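Local coordinates for protein methanosaeta concilii ACLY-B (Methanothrix soehngenii, PDB 6ZNW) that probably catalyses, as an ATP-citrate lyase subunit, the ATP-dependent conversion of citrate and coenzyme A to acetyl-CoA and oxaloacetate by way of citryl-CoA, at residues 49-54 with 67-72; 109-114 with 136-141. All coordinates share one frame; numbering follows the deposited sequence.

Contact 1 of 2, residues 49-54 with 67-72; sequences SRAGIH and MYKTIP. With Q5B ((3S)-citryl-Coenzyme A), chain F.
Met67 sets off with CG anti to its own carbonyl carbon (chi1 -72°) and bends at chi3 (-57°), which lays its thioether chain along the backbone of 50-53. The two segments are the open end of the beta hairpin 52-58/61-68, where Gly52 and Met67 form an antiparallel hydrogen-bonded pair. Gly52 N reaches Met67 O at 2.9 Å, and Met67 N returns a bond to Gly52 O at 2.8 Å. Met67 CB lies 3.4 Å from Gly52 O, and further out CE sits 3.8 Å from Ile53 O. The backbone angles of Gly52 would press any CB against the preceding carbonyl oxygen, and that CB would also sit close to Met67 CE. Past the paired residues, Lys69 runs alongside the strand lead-in, its CG 3.9 Å from Ala51 N. Tyr20 and Ile45 also cover Met67, while Arg50 packs on Gly595, and Ile53 on Leu594, of a second subunit. At the start of 49-54 the chain reaches citryl-CoA: Ser49 OG donates to O12 of the ligand's ribose phosphate, at a modelled 2.4 Å, too short to be taken literally.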
loop_
_atom_site.group_PDB
_atom_site.type_symbol
_atom_site.label_atom_id
_atom_site.label_comp_id
_atom_site.label_asym_id
_atom_site.label_seq_id
_atom_site.Cartn_x
_atom_site.Cartn_y
_atom_site.Cartn_z
ATOM N N SER B 49 -19.786 21.408 21.442
ATOM C CA SER B 49 -19.595 20.627 20.236
ATOM C C SER B 49 -18.786 19.346 20.469
ATOM O O SER B 49 -18.926 18.399 19.690
ATOM C CB SER B 49 -18.888 21.491 19.196
ATOM O OG SER B 49 -18.450 20.757 18.062
ATOM N N ARG B 50 -17.907 19.326 21.488
ATOM C CA ARG B 50 -17.012 18.184 21.679
ATOM C C ARG B 50 -16.512 18.020 23.100
ATOM O O ARG B 50 -16.083 18.986 23.728
ATOM C CB ARG B 50 -15.744 18.421 20.825
ATOM C CG ARG B 50 -15.601 17.602 19.553
ATOM C CD ARG B 50 -14.372 18.058 18.768
ATOM N NE ARG B 50 -13.234 17.146 18.915
ATOM C CZ ARG B 50 -11.956 17.522 18.896
ATOM N NH1 ARG B 50 -11.634 18.800 18.735
ATOM N NH2 ARG B 50 -10.990 16.623 19.050
ATOM N N ALA B 51 -16.449 16.784 23.560
ATOM C CA ALA B 51 -15.798 16.468 24.825
ATOM C C ALA B 51 -14.403 15.954 24.424
ATOM O O ALA B 51 -14.244 15.365 23.344
ATOM C CB ALA B 51 -16.558 15.374 25.559
ATOM N N GLY B 52 -13.414 16.161 25.278
ATOM C CA GLY B 52 -12.067 15.677 25.000
ATOM C C GLY B 52 -11.016 16.388 25.806
ATOM O O GLY B 52 -11.195 16.618 27.004
ATOM N N ILE B 53 -9.904 16.733 25.158
ATOM C CA ILE B 53 -8.796 17.402 25.832
ATOM C C ILE B 53 -8.359 18.655 25.088
ATOM O O ILE B 53 -8.546 18.774 23.876
ATOM C CB ILE B 53 -7.583 16.445 26.004
ATOM C CG1 ILE B 53 -7.066 15.931 24.636
ATOM C CG2 ILE B 53 -7.877 15.315 26.976
ATOM C CD1 ILE B 53 -5.819 15.101 24.666
ATOM N N HIS B 54 -7.755 19.591 25.820
ATOM C CA HIS B 54 -7.208 20.793 25.230
ATOM C C HIS B 54 -5.793 20.954 25.783
ATOM O O HIS B 54 -5.592 20.922 27.001
ATOM C CB HIS B 54 -8.077 22.016 25.542
ATOM C CG HIS B 54 -7.430 23.319 25.187
ATOM N ND1 HIS B 54 -7.221 23.684 23.870
ATOM C CD2 HIS B 54 -6.947 24.295 25.991
ATOM C CE1 HIS B 54 -6.634 24.871 23.914
ATOM N NE2 HIS B 54 -6.439 25.276 25.168
ATOM N N MET B 67 -12.143 18.714 28.671
ATOM C CA MET B 67 -13.207 19.416 27.959
ATOM C C MET B 67 -14.484 18.600 28.071
ATOM O O MET B 67 -14.495 17.430 27.675
ATOM C CB MET B 67 -12.903 19.546 26.457
ATOM C CG MET B 67 -11.828 20.495 26.077
ATOM S SD MET B 67 -12.117 21.120 24.390
ATOM C CE MET B 67 -12.172 19.637 23.432
ATOM N N TYR B 68 -15.569 19.230 28.571
ATOM C CA TYR B 68 -16.883 18.610 28.754
ATOM C C TYR B 68 -17.930 19.218 27.835
ATOM O O TYR B 68 -17.853 20.400 27.532
ATOM C CB TYR B 68 -17.341 18.758 30.207
ATOM C CG TYR B 68 -16.482 17.963 31.158
ATOM C CD1 TYR B 68 -16.649 16.591 31.297
ATOM C CD2 TYR B 68 -15.468 18.572 31.883
ATOM C CE1 TYR B 68 -15.834 15.847 32.138
ATOM C CE2 TYR B 68 -14.654 17.839 32.739
ATOM C CZ TYR B 68 -14.843 16.476 32.867
ATOM O OH TYR B 68 -14.038 15.756 33.713
ATOM N N LYS B 69 -18.922 18.422 27.415
ATOM C CA LYS B 69 -19.969 18.918 26.535
ATOM C C LYS B 69 -20.993 19.815 27.242
ATOM O O LYS B 69 -21.519 20.732 26.616
ATOM C CB LYS B 69 -20.693 17.766 25.815
ATOM C CG LYS B 69 -20.161 17.472 24.418
ATOM C CD LYS B 69 -21.171 16.691 23.586
ATOM C CE LYS B 69 -20.480 15.675 22.705
ATOM N NZ LYS B 69 -21.259 15.408 21.473
ATOM N N THR B 70 -21.314 19.541 28.519
ATOM C CA THR B 70 -22.338 20.317 29.233
ATOM C C THR B 70 -21.852 20.913 30.567
ATOM O O THR B 70 -20.864 20.440 31.127
ATOM C CB THR B 70 -23.603 19.458 29.462
ATOM O OG1 THR B 70 -23.392 18.535 30.534
ATOM C CG2 THR B 70 -24.064 18.717 28.213
ATOM N N ILE B 71 -22.572 21.935 31.080
ATOM C CA ILE B 71 -22.298 22.581 32.368
ATOM C C ILE B 71 -22.511 21.595 33.541
ATOM O O ILE B 71 -21.595 21.456 34.350
ATOM C CB ILE B 71 -23.084 23.924 32.532
ATOM C CG1 ILE B 71 -22.558 24.995 31.557
ATOM C CG2 ILE B 71 -23.071 24.433 33.980
ATOM C CD1 ILE B 71 -23.507 26.135 31.321
ATOM N N PRO B 72 -23.643 20.846 33.632
ATOM C CA PRO B 72 -23.795 19.887 34.741
ATOM C C PRO B 72 -22.716 18.804 34.797
ATOM O O PRO B 72 -22.349 18.393 35.889
ATOM C CB PRO B 72 -25.177 19.268 34.495
ATOM C CG PRO B 72 -25.909 20.274 33.679
ATOM C CD PRO B 72 -24.855 20.863 32.785
HETATM N N Q5B F . -16.445 22.140 10.841
HETATM C C Q5B F . -10.745 18.266 7.477
HETATM O O Q5B F . -10.647 20.278 9.383
HETATM C C1 Q5B F . -11.444 19.609 7.212
HETATM C C10 Q5B F . -16.935 21.068 8.986
HETATM C C11 Q5B F . -17.498 21.679 10.090
HETATM C C12 Q5B F . -19.549 21.225 9.410
HETATM C C13 Q5B F . -17.822 20.488 8.060
HETATM C C14 Q5B F . -12.923 19.536 7.680
HETATM C C15 Q5B F . -13.709 18.335 7.146
HETATM C C16 Q5B F . -15.268 17.486 5.457
HETATM C C17 Q5B F . -14.345 16.598 4.644
HETATM C C18 Q5B F . -13.963 17.227 3.322
HETATM C C19 Q5B F . -12.197 17.578 1.666
HETATM C C2 Q5B F . -11.354 19.943 5.711
HETATM C C20 Q5B F . -11.319 18.813 1.773
HETATM C C21 Q5B F . -9.289 18.180 0.013
HETATM C C22 Q5B F . -8.380 18.471 -1.152
HETATM C C23 Q5B F . -7.303 19.542 -0.922
HETATM C C24 Q5B F . -6.801 19.542 0.536
HETATM C C25 Q5B F . -5.869 20.647 1.050
HETATM C C26 Q5B F . -6.146 19.244 -1.891
HETATM C C3 Q5B F . -10.695 20.669 8.007
HETATM C C4 Q5B F . -13.294 22.934 12.938
HETATM C C5 Q5B F . -14.635 23.513 13.360
HETATM C C6 Q5B F . -15.519 22.669 14.276
HETATM C C7 Q5B F . -16.312 21.808 13.295
HETATM C C8 Q5B F . -16.517 22.791 12.140
HETATM C C9 Q5B F . -15.315 21.790 10.150
HETATM N N1 Q5B F . -15.550 21.149 9.031
HETATM N N2 Q5B F . -18.803 21.794 10.360
HETATM N N3 Q5B F . -19.149 20.587 8.310
HETATM N N4 Q5B F . -17.429 19.812 6.982
HETATM N N5 Q5B F . -14.546 18.562 6.118
HETATM N N6 Q5B F . -12.684 17.121 2.962
HETATM O O1 Q5B F . -9.579 22.389 10.322
HETATM O O10 Q5B F . -15.741 23.897 17.347
HETATM O O11 Q5B F . -17.950 24.946 16.437
HETATM O O12 Q5B F . -17.681 22.418 16.539
HETATM O O13 Q5B F . -13.547 17.214 7.646
HETATM O O14 Q5B F . -14.806 17.757 2.606
HETATM O O15 Q5B F . -9.103 17.302 0.799
HETATM O O16 Q5B F . -5.676 20.810 2.266
HETATM O O17 Q5B F . -5.294 21.424 0.121
HETATM O O18 Q5B F . -5.136 18.672 -1.543
HETATM O O19 Q5B F . -6.400 19.534 -3.168
HETATM O O2 Q5B F . -9.208 19.979 11.304
HETATM O O20 Q5B F . -7.884 20.820 -1.189
HETATM O O21 Q5B F . -13.581 20.770 7.416
HETATM O O3 Q5B F . -11.429 21.194 11.508
HETATM O O4 Q5B F . -12.975 19.130 11.985
HETATM O O5 Q5B F . -11.366 19.995 13.751
HETATM O O6 Q5B F . -13.315 21.495 13.069
HETATM O O7 Q5B F . -15.474 23.751 12.208
HETATM O O8 Q5B F . -17.538 21.254 13.760
HETATM O O9 Q5B F . -16.431 23.643 14.832
HETATM P P Q5B F . -10.102 21.022 10.637
HETATM P P1 Q5B F . -12.282 20.341 12.557
HETATM P P2 Q5B F . -16.929 23.760 16.365
HETATM S S Q5B F . -10.646 19.281 0.133
#

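Contact 2 of 2, residues 109-114 with 136-141; sequences VAVIAE and IGPATV
The carboxylate of Glu114 carries Ala139 over one face, the methyl CB standing 3.5 Å from Glu114 CD, almost straight above the plane. This is where two neighbouring parallel strands of a Rossmann-type sheet end, 108-111 and 134-136, joined by the beta-alpha-beta crossover through helix 118-130. A sharp bend at chi2 (-98°) folds the Glu114 side chain back to Ala139. The Glu114 side chain comes within about 4 Å (nearest atoms) of a bound magnesium ion and of a citrate anion, so an alanine here would probably take away the carboxylate that covers the Ala139 methyl on this side, and a negative charge from near the magnesium. A second flat group, the Ala113 carbonyl, accepts Ala139 N at 2.8 Å from above its plane. The Pro138 ring follows a cis peptide and lies alongside Val111, with Val111 CG1 3.8 Å from Pro138 CB; Met124 of helix 118-130 adds to the cover of the proline. Regular pairing is confined to the strand ends, where Ile136 N bonds to Val109 O and Val111 N bonds to Ile136 O. Beyond them, Val111 O faces Pro138 CA at 3.3 Å. The Thr140 hydroxyl turns to Ala201 O and Gly142 N, leaving its methyl CG2 3.5 Å from Val111 O.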
loop_
_atom_site.group_PDB
_atom_site.type_symbol
_atom_site.label_atom_id
_atom_site.label_comp_id
_atom_site.label_asym_id
_atom_site.label_seq_id
_atom_site.Cartn_x
_atom_site.Cartn_y
_atom_site.Cartn_z
ATOM N N VAL B 109 -20.959 34.211 37.433
ATOM C CA VAL B 109 -20.985 34.000 35.993
ATOM C C VAL B 109 -20.647 35.334 35.316
ATOM O O VAL B 109 -21.257 36.361 35.623
ATOM C CB VAL B 109 -22.309 33.409 35.436
ATOM C CG1 VAL B 109 -22.165 33.086 33.953
ATOM C CG2 VAL B 109 -22.743 32.170 36.209
ATOM N N ALA B 110 -19.646 35.325 34.432
ATOM C CA ALA B 110 -19.275 36.508 33.677
ATOM C C ALA B 110 -19.807 36.305 32.260
ATOM O O ALA B 110 -19.465 35.322 31.619
ATOM C CB ALA B 110 -17.768 36.676 33.663
ATOM N N VAL B 111 -20.708 37.189 31.808
ATOM C CA VAL B 111 -21.335 37.115 30.490
ATOM C C VAL B 111 -20.661 38.099 29.548
ATOM O O VAL B 111 -20.781 39.308 29.736
ATOM C CB VAL B 111 -22.854 37.362 30.565
ATOM C CG1 VAL B 111 -23.509 37.111 29.205
ATOM C CG2 VAL B 111 -23.495 36.501 31.647
ATOM N N ILE B 112 -19.950 37.585 28.543
ATOM C CA ILE B 112 -19.182 38.401 27.611
ATOM C C ILE B 112 -20.053 38.970 26.461
ATOM O O ILE B 112 -19.836 40.109 26.022
ATOM C CB ILE B 112 -17.938 37.565 27.094
ATOM C CG1 ILE B 112 -16.782 37.512 28.135
ATOM C CG2 ILE B 112 -17.390 38.090 25.778
ATOM C CD1 ILE B 112 -17.070 37.002 29.510
ATOM N N ALA B 113 -21.027 38.178 25.983
ATOM C CA ALA B 113 -21.861 38.502 24.831
ATOM C C ALA B 113 -22.487 39.897 24.812
ATOM O O ALA B 113 -23.013 40.380 25.812
ATOM C CB ALA B 113 -22.950 37.461 24.656
ATOM N N GLU B 114 -22.414 40.528 23.644
ATOM C CA GLU B 114 -23.032 41.807 23.329
ATOM C C GLU B 114 -24.300 41.471 22.534
ATOM O O GLU B 114 -24.297 40.540 21.716
ATOM C CB GLU B 114 -22.113 42.651 22.430
ATOM C CG GLU B 114 -20.701 42.807 22.959
ATOM C CD GLU B 114 -20.441 44.099 23.705
ATOM O OE1 GLU B 114 -21.249 45.051 23.553
ATOM O OE2 GLU B 114 -19.431 44.161 24.447
ATOM N N ILE B 136 -21.556 39.196 36.224
ATOM C CA ILE B 136 -20.797 40.327 35.706
ATOM C C ILE B 136 -21.074 40.334 34.211
ATOM O O ILE B 136 -20.804 39.357 33.540
ATOM C CB ILE B 136 -19.290 40.260 36.034
ATOM C CG1 ILE B 136 -19.050 40.395 37.538
ATOM C CG2 ILE B 136 -18.541 41.350 35.286
ATOM C CD1 ILE B 136 -18.033 39.469 38.037
ATOM N N GLY B 137 -21.693 41.393 33.723
ATOM C CA GLY B 137 -22.103 41.491 32.333
ATOM C C GLY B 137 -23.613 41.586 32.191
ATOM O O GLY B 137 -24.298 41.861 33.179
ATOM N N PRO B 138 -24.195 41.393 30.979
ATOM C CA PRO B 138 -23.548 41.065 29.692
ATOM C C PRO B 138 -22.725 42.228 29.103
ATOM O O PRO B 138 -22.626 43.303 29.702
ATOM C CB PRO B 138 -24.739 40.650 28.792
ATOM C CG PRO B 138 -25.946 40.553 29.695
ATOM C CD PRO B 138 -25.660 41.494 30.825
ATOM N N ALA B 139 -22.119 42.009 27.929
ATOM C CA ALA B 139 -21.341 43.010 27.200
ATOM C C ALA B 139 -20.138 43.547 27.989
ATOM O O ALA B 139 -19.922 44.755 28.040
ATOM C CB ALA B 139 -22.241 44.148 26.702
ATOM N N THR B 140 -19.351 42.642 28.593
ATOM C CA THR B 140 -18.164 43.021 29.358
ATOM C C THR B 140 -16.979 42.092 29.077
ATOM O O THR B 140 -17.177 40.956 28.625
ATOM C CB THR B 140 -18.474 42.974 30.869
ATOM O OG1 THR B 140 -17.372 43.535 31.585
ATOM C CG2 THR B 140 -18.722 41.554 31.377
ATOM N N VAL B 141 -15.738 42.578 29.340
ATOM C CA VAL B 141 -14.526 41.725 29.300
ATOM C C VAL B 141 -14.464 40.893 30.597
ATOM O O VAL B 141 -13.909 39.791 30.599
ATOM C CB VAL B 141 -13.179 42.459 29.093
ATOM C CG1 VAL B 141 -12.922 42.777 27.627
ATOM C CG2 VAL B 141 -13.060 43.694 29.972
#

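How the contacts relate
Contact 1 closes before contact 2 opens along the chain, yet both belong to one seven-stranded mixed sheet and occupy its two flanks: 52-58 is the outermost strand at one edge, 134-136 at the other. Their centres are 21 Å apart and their nearest atoms about 8 Å, so they do not touch. Contact 1 is partly buried and meets citryl-CoA at the ligand's phosphate; His415, His490, Arg501 and Arg580 of a fourth subunit hold the same molecule, as does Arg597 of the second. Contact 2 is buried and faces a different site, the magnesium ion and citrate anion close to Glu114. One sheet thus borders two separate ligand-bearing regions.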